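Local coordinates for hypothetical protein PSPTO5229 (Pseudomonas syringae pv. tomato str. DC3000, PDB 2EVE) that is of unknown function but folds as an EVE domain, related to the ASCH and PUA domains, which suggests a role in binding RNA or modified nucleic acids, at residues K64-Y70 against S95-F101; Q119-L123 against Q141-I145. All blocks are in the same frame, centred on the assembly; numbering follows the deposited sequence.

Contact 1 (K64-Y70 against S95-F101); sequences KIVKTAY and SALDIGF
Neighbouring strands of the mixed sheet, 58-71 and 95-110, run antiparallel here, with two register shifts; 64-70 turns a corner at Val-66 and Lys-67, so that 68-70 runs at 140° to 95-101. Lys-64 and Gly-100 form a hydrogen-bonded pair, with Lys-64 N to Gly-100 O 2.8 Å and Gly-100 N to Lys-64 O 2.7 Å. After the non-hydrogen-bonded pair Ile-65/Ile-99 comes a classic beta bulge: Asp-98 O accepts from both Val-66 N (2.9 Å) and Lys-67 N (3.2 Å), with Val-66 at phi/psi -104/-28°. Asp-98 N returns a bond to Lys-67 O (3.2 Å). A second bulge leads to Tyr-70, whose N and O bond Ala-96 O (2.9 Å) and Ala-96 N (2.8 Å). The p rotamer of Tyr-70 brings its OH to donate to Asp-98 OD1 (2.8 Å). Water 1 joins Lys-64 NZ to Phe-101 O, while Ser-95 OG bonds Arg-39. Strand 23-26 bonds the backbone of Leu-97 and Ile-99. Shared acceptance by Asp-98 O thus keeps both bulge amides satisfied despite the extra residue.

Contact 2 (Q119-L123 against Q141-I145); sequences QLEQL and QWAAI
Loop residues 119-123, ending in a type I turn from Leu-120 to Leu-123 (Leu-123 N to Leu-120 O, 2.9 Å), lie against one flank of the C-terminal helix 139-149. Gln-141 sits closest in backbone terms, its CA 5.9 Å from that of Leu-120. Its side chain (chi1 m, chi2 t) lays CB 3.7 Å from Leu-120 CD2 and carries its amide to the turn, Gln-141 OE1 lying 3.7 Å from Leu-123 CD1. Water 2 bridges Gln-141 NE2 (2.9 Å) to Gln-119 O (2.7 Å) and Gln-122 N (2.9 Å); water 3 bridges NE2 (3.1 Å) to Gln-122 O (2.7 Å). OE1 instead accepts from Thr-138 N. Water bridges and the packing of Leu-120 join the loop between helix 111-115 and strand 134-137 to the last helix of the EVE domain. Trp-142 points away, stacking on Tyr-3 and Phe-48. Ala-144 presents CB to Gln-119 OE1 at 3.7 Å and to Leu-120 CD2 at 4.4 Å. Ile-145, whose N bonds Gln-141 O at 3.0 Å, places CG1 3.8 Å from Leu-120 CD1.

From the N terminus, the chain first lays down strand 3-8, helices 15-21 and 32-40, and strands 23-26 and 46-51 before reaching contact 1. There 64-70 and 95-101 close a long connection of 24 residues, almost all irregular, and join two adjacent strands of the sheet. The chain then continues along strand 95-110 and through helix 111-115 to contact 2, which closes 17 residues that include strand 134-137. The two closures follow in series, neither enclosing nor crossing the other. Their centres lie 23 Å apart and their nearest atoms about 8 Å, without touching. Strand 58-71 connects the two regions: ahead of contact 1 in the chain, its Ile-59 and Ile-62 meet Ile-145 and Trp-142, respectively, of helix 139-149.

Contact 1 (K64-Y70 against S95-F101)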
loop_
_atom_site.group_PDB
_atom_site.type_symbol
_atom_site.label_atom_id
_atom_site.label_comp_id
_atom_site.label_asym_id
_atom_site.label_seq_id
_atom_site.Cartn_x
_atom_site.Cartn_y
_atom_site.Cartn_z
ATOM N N LYS A 64 -2.500 9.239 1.026
ATOM C CA LYS A 64 -2.580 9.575 2.442
ATOM C C LYS A 64 -3.746 8.831 3.072
ATOM O O LYS A 64 -4.674 8.409 2.381
ATOM C CB LYS A 64 -2.765 11.087 2.633
ATOM C CG LYS A 64 -4.088 11.627 2.113
ATOM C CD LYS A 64 -4.134 13.144 2.233
ATOM C CE LYS A 64 -5.447 13.701 1.715
ATOM N NZ LYS A 64 -5.467 15.188 1.770
ATOM N N ILE A 65 -3.696 8.663 4.386
ATOM C CA ILE A 65 -4.766 7.963 5.081
ATOM C C ILE A 65 -5.845 8.958 5.491
ATOM O O ILE A 65 -5.570 9.928 6.190
ATOM C CB ILE A 65 -4.225 7.250 6.333
ATOM C CG1 ILE A 65 -3.087 6.298 5.934
ATOM C CG2 ILE A 65 -5.351 6.517 7.047
ATOM C CD1 ILE A 65 -3.439 5.324 4.815
ATOM N N VAL A 66 -7.076 8.722 5.049
ATOM C CA VAL A 66 -8.165 9.628 5.391
ATOM C C VAL A 66 -9.078 9.066 6.472
ATOM O O VAL A 66 -9.692 9.821 7.224
ATOM C CB VAL A 66 -8.985 10.005 4.139
ATOM C CG1 VAL A 66 -8.067 10.616 3.093
ATOM C CG2 VAL A 66 -9.686 8.790 3.586
ATOM N N LYS A 67 -9.169 7.743 6.550
ATOM C CA LYS A 67 -9.985 7.095 7.576
ATOM C C LYS A 67 -9.242 5.854 8.062
ATOM O O LYS A 67 -8.829 5.023 7.254
ATOM C CB LYS A 67 -11.348 6.708 7.007
ATOM C CG LYS A 67 -12.309 6.138 8.030
ATOM C CD LYS A 67 -13.670 5.936 7.390
ATOM C CE LYS A 67 -14.684 5.394 8.367
ATOM N NZ LYS A 67 -16.016 5.290 7.714
ATOM N N THR A 68 -9.069 5.732 9.374
ATOM C CA THR A 68 -8.348 4.598 9.935
ATOM C C THR A 68 -9.094 3.279 9.766
ATOM O O THR A 68 -10.277 3.244 9.415
ATOM C CB THR A 68 -8.002 4.814 11.434
ATOM O OG1 THR A 68 -9.203 4.981 12.196
ATOM C CG2 THR A 68 -7.113 6.049 11.605
ATOM N N ALA A 69 -8.377 2.193 10.027
ATOM C CA ALA A 69 -8.880 0.832 9.869
ATOM C C ALA A 69 -10.257 0.477 10.411
ATOM O O ALA A 69 -10.632 0.839 11.524
ATOM C CB ALA A 69 -7.858 -0.142 10.428
ATOM N N TYR A 70 -10.997 -0.266 9.598
ATOM C CA TYR A 70 -12.317 -0.739 9.966
ATOM C C TYR A 70 -12.503 -2.110 9.324
ATOM O O TYR A 70 -11.781 -2.463 8.394
ATOM C CB TYR A 70 -13.386 0.261 9.504
ATOM C CG TYR A 70 -13.377 0.589 8.030
ATOM C CD1 TYR A 70 -14.080 -0.198 7.124
ATOM C CD2 TYR A 70 -12.711 1.714 7.548
ATOM C CE1 TYR A 70 -14.129 0.126 5.776
ATOM C CE2 TYR A 70 -12.750 2.050 6.195
ATOM C CZ TYR A 70 -13.466 1.252 5.316
ATOM O OH TYR A 70 -13.552 1.585 3.986
ATOM N N SER A 95 -9.057 -5.959 7.971
ATOM C CA SER A 95 -9.325 -4.528 8.044
ATOM C C SER A 95 -8.989 -3.790 6.760
ATOM O O SER A 95 -8.014 -4.103 6.080
ATOM C CB SER A 95 -8.517 -3.903 9.185
ATOM O OG SER A 95 -8.817 -4.513 10.426
ATOM N N ALA A 96 -9.813 -2.798 6.444
ATOM C CA ALA A 96 -9.608 -1.959 5.277
ATOM C C ALA A 96 -9.522 -0.546 5.828
ATOM O O ALA A 96 -9.688 -0.329 7.027
ATOM C CB ALA A 96 -10.795 -2.073 4.329
ATOM N N LEU A 97 -9.244 0.415 4.961
ATOM C CA LEU A 97 -9.199 1.800 5.390
ATOM C C LEU A 97 -9.387 2.678 4.172
ATOM O O LEU A 97 -9.325 2.197 3.046
ATOM C CB LEU A 97 -7.882 2.109 6.117
ATOM C CG LEU A 97 -6.528 1.717 5.519
ATOM C CD1 LEU A 97 -6.246 2.520 4.263
ATOM C CD2 LEU A 97 -5.455 1.971 6.569
ATOM N N ASP A 98 -9.657 3.957 4.393
ATOM C CA ASP A 98 -9.847 4.861 3.272
ATOM C C ASP A 98 -8.595 5.688 3.052
ATOM O O ASP A 98 -7.974 6.160 4.006
ATOM C CB ASP A 98 -11.036 5.794 3.513
ATOM C CG ASP A 98 -12.346 5.049 3.681
ATOM O OD1 ASP A 98 -12.511 3.966 3.079
ATOM O OD2 ASP A 98 -13.219 5.561 4.411
ATOM N N ILE A 99 -8.231 5.856 1.785
ATOM C CA ILE A 99 -7.050 6.625 1.420
ATOM C C ILE A 99 -7.400 7.765 0.471
ATOM O O ILE A 99 -8.461 7.771 -0.152
ATOM C CB ILE A 99 -5.997 5.747 0.723
ATOM C CG1 ILE A 99 -6.566 5.189 -0.585
ATOM C CG2 ILE A 99 -5.573 4.611 1.648
ATOM C CD1 ILE A 99 -5.514 4.837 -1.604
ATOM N N GLY A 100 -6.489 8.726 0.370
ATOM C CA GLY A 100 -6.701 9.859 -0.511
ATOM C C GLY A 100 -5.495 10.121 -1.392
ATOM O O GLY A 100 -4.375 9.725 -1.064
ATOM N N PHE A 101 -5.719 10.795 -2.515
ATOM C CA PHE A 101 -4.635 11.094 -3.442
ATOM C C PHE A 101 -3.730 12.217 -2.955
ATOM O O PHE A 101 -4.193 13.201 -2.377
ATOM C CB PHE A 101 -5.201 11.470 -4.818
ATOM C CG PHE A 101 -4.150 11.824 -5.834
ATOM C CD1 PHE A 101 -3.895 13.153 -6.163
ATOM C CD2 PHE A 101 -3.415 10.826 -6.463
ATOM C CE1 PHE A 101 -2.918 13.484 -7.107
ATOM C CE2 PHE A 101 -2.437 11.141 -7.408
ATOM C CZ PHE A 101 -2.189 12.475 -7.730
HETATM O O HOH W 1 -3.874 15.575 -0.729
#

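Contact 2 (Q119-L123 against Q141-I145)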
loop_
_atom_site.group_PDB
_atom_site.type_symbol
_atom_site.label_atom_id
_atom_site.label_comp_id
_atom_site.label_asym_id
_atom_site.label_seq_id
_atom_site.Cartn_x
_atom_site.Cartn_y
_atom_site.Cartn_z
ATOM N N GLN A 119 20.535 3.284 1.262
ATOM C CA GLN A 119 19.679 3.832 2.308
ATOM C C GLN A 119 18.368 3.075 2.478
ATOM O O GLN A 119 17.655 3.273 3.460
ATOM C CB GLN A 119 19.371 5.306 2.033
ATOM C CG GLN A 119 20.464 6.261 2.462
ATOM C CD GLN A 119 20.106 7.706 2.188
ATOM O OE1 GLN A 119 20.079 8.145 1.038
ATOM N NE2 GLN A 119 19.815 8.453 3.248
ATOM N N LEU A 120 18.048 2.209 1.523
ATOM C CA LEU A 120 16.809 1.444 1.595
ATOM C C LEU A 120 17.049 -0.036 1.878
ATOM O O LEU A 120 16.135 -0.845 1.759
ATOM C CB LEU A 120 16.025 1.586 0.287
ATOM C CG LEU A 120 15.673 3.003 -0.181
ATOM C CD1 LEU A 120 14.912 2.930 -1.500
ATOM C CD2 LEU A 120 14.837 3.708 0.877
ATOM N N GLU A 121 18.269 -0.394 2.259
ATOM C CA GLU A 121 18.581 -1.795 2.526
ATOM C C GLU A 121 17.716 -2.431 3.612
ATOM O O GLU A 121 17.513 -3.646 3.613
ATOM C CB GLU A 121 20.059 -1.948 2.894
ATOM C CG GLU A 121 21.011 -1.623 1.756
ATOM C CD GLU A 121 22.461 -1.854 2.132
ATOM O OE1 GLU A 121 22.922 -1.248 3.122
ATOM O OE2 GLU A 121 23.137 -2.640 1.438
ATOM N N GLN A 122 17.201 -1.613 4.525
ATOM C CA GLN A 122 16.364 -2.113 5.615
ATOM C C GLN A 122 14.874 -2.094 5.290
ATOM O O GLN A 122 14.046 -2.446 6.129
ATOM C CB GLN A 122 16.614 -1.301 6.888
ATOM C CG GLN A 122 18.005 -1.478 7.468
ATOM C CD GLN A 122 18.284 -2.913 7.871
ATOM O OE1 GLN A 122 17.581 -3.483 8.707
ATOM N NE2 GLN A 122 19.315 -3.506 7.278
ATOM N N LEU A 123 14.534 -1.680 4.075
ATOM C CA LEU A 123 13.138 -1.634 3.659
ATOM C C LEU A 123 12.716 -3.044 3.253
ATOM O O LEU A 123 13.346 -3.664 2.399
ATOM C CB LEU A 123 12.983 -0.679 2.476
ATOM C CG LEU A 123 11.557 -0.389 2.007
ATOM C CD1 LEU A 123 10.786 0.348 3.101
ATOM C CD2 LEU A 123 11.620 0.444 0.739
ATOM N N GLN A 141 14.177 6.801 4.961
ATOM C CA GLN A 141 13.887 6.091 3.723
ATOM C C GLN A 141 12.949 6.921 2.859
ATOM O O GLN A 141 13.106 6.980 1.643
ATOM C CB GLN A 141 13.268 4.725 4.026
ATOM C CG GLN A 141 14.183 3.811 4.824
ATOM C CD GLN A 141 13.480 2.559 5.309
ATOM O OE1 GLN A 141 12.285 2.583 5.613
ATOM N NE2 GLN A 141 14.224 1.458 5.408
ATOM N N TRP A 142 11.976 7.563 3.496
ATOM C CA TRP A 142 11.018 8.393 2.783
ATOM C C TRP A 142 11.733 9.537 2.064
ATOM O O TRP A 142 11.512 9.769 0.877
ATOM C CB TRP A 142 9.973 8.945 3.760
ATOM C CG TRP A 142 8.852 9.703 3.099
ATOM C CD1 TRP A 142 8.822 11.037 2.803
ATOM C CD2 TRP A 142 7.613 9.159 2.621
ATOM N NE1 TRP A 142 7.643 11.356 2.169
ATOM C CE2 TRP A 142 6.884 10.222 2.044
ATOM C CE3 TRP A 142 7.051 7.875 2.621
ATOM C CZ2 TRP A 142 5.618 10.040 1.475
ATOM C CZ3 TRP A 142 5.791 7.693 2.054
ATOM C CH2 TRP A 142 5.090 8.775 1.488
ATOM N N ALA A 143 12.597 10.242 2.787
ATOM C CA ALA A 143 13.341 11.353 2.205
ATOM C C ALA A 143 14.234 10.869 1.069
ATOM O O ALA A 143 14.377 11.544 0.050
ATOM C CB ALA A 143 14.184 12.036 3.278
ATOM N N ALA A 144 14.832 9.693 1.240
ATOM C CA ALA A 144 15.709 9.137 0.219
ATOM C C ALA A 144 14.948 8.852 -1.069
ATOM O O ALA A 144 15.443 9.113 -2.165
ATOM C CB ALA A 144 16.367 7.859 0.731
ATOM N N ILE A 145 13.743 8.311 -0.937
ATOM C CA ILE A 145 12.940 8.001 -2.109
ATOM C C ILE A 145 12.457 9.279 -2.794
ATOM O O ILE A 145 12.456 9.366 -4.021
ATOM C CB ILE A 145 11.750 7.090 -1.731
ATOM C CG1 ILE A 145 12.289 5.710 -1.339
ATOM C CG2 ILE A 145 10.782 6.965 -2.900
ATOM C CD1 ILE A 145 11.275 4.790 -0.712
HETATM O O HOH W 2 17.102 1.209 5.143
HETATM O O HOH W 3 13.471 -0.397 7.759
#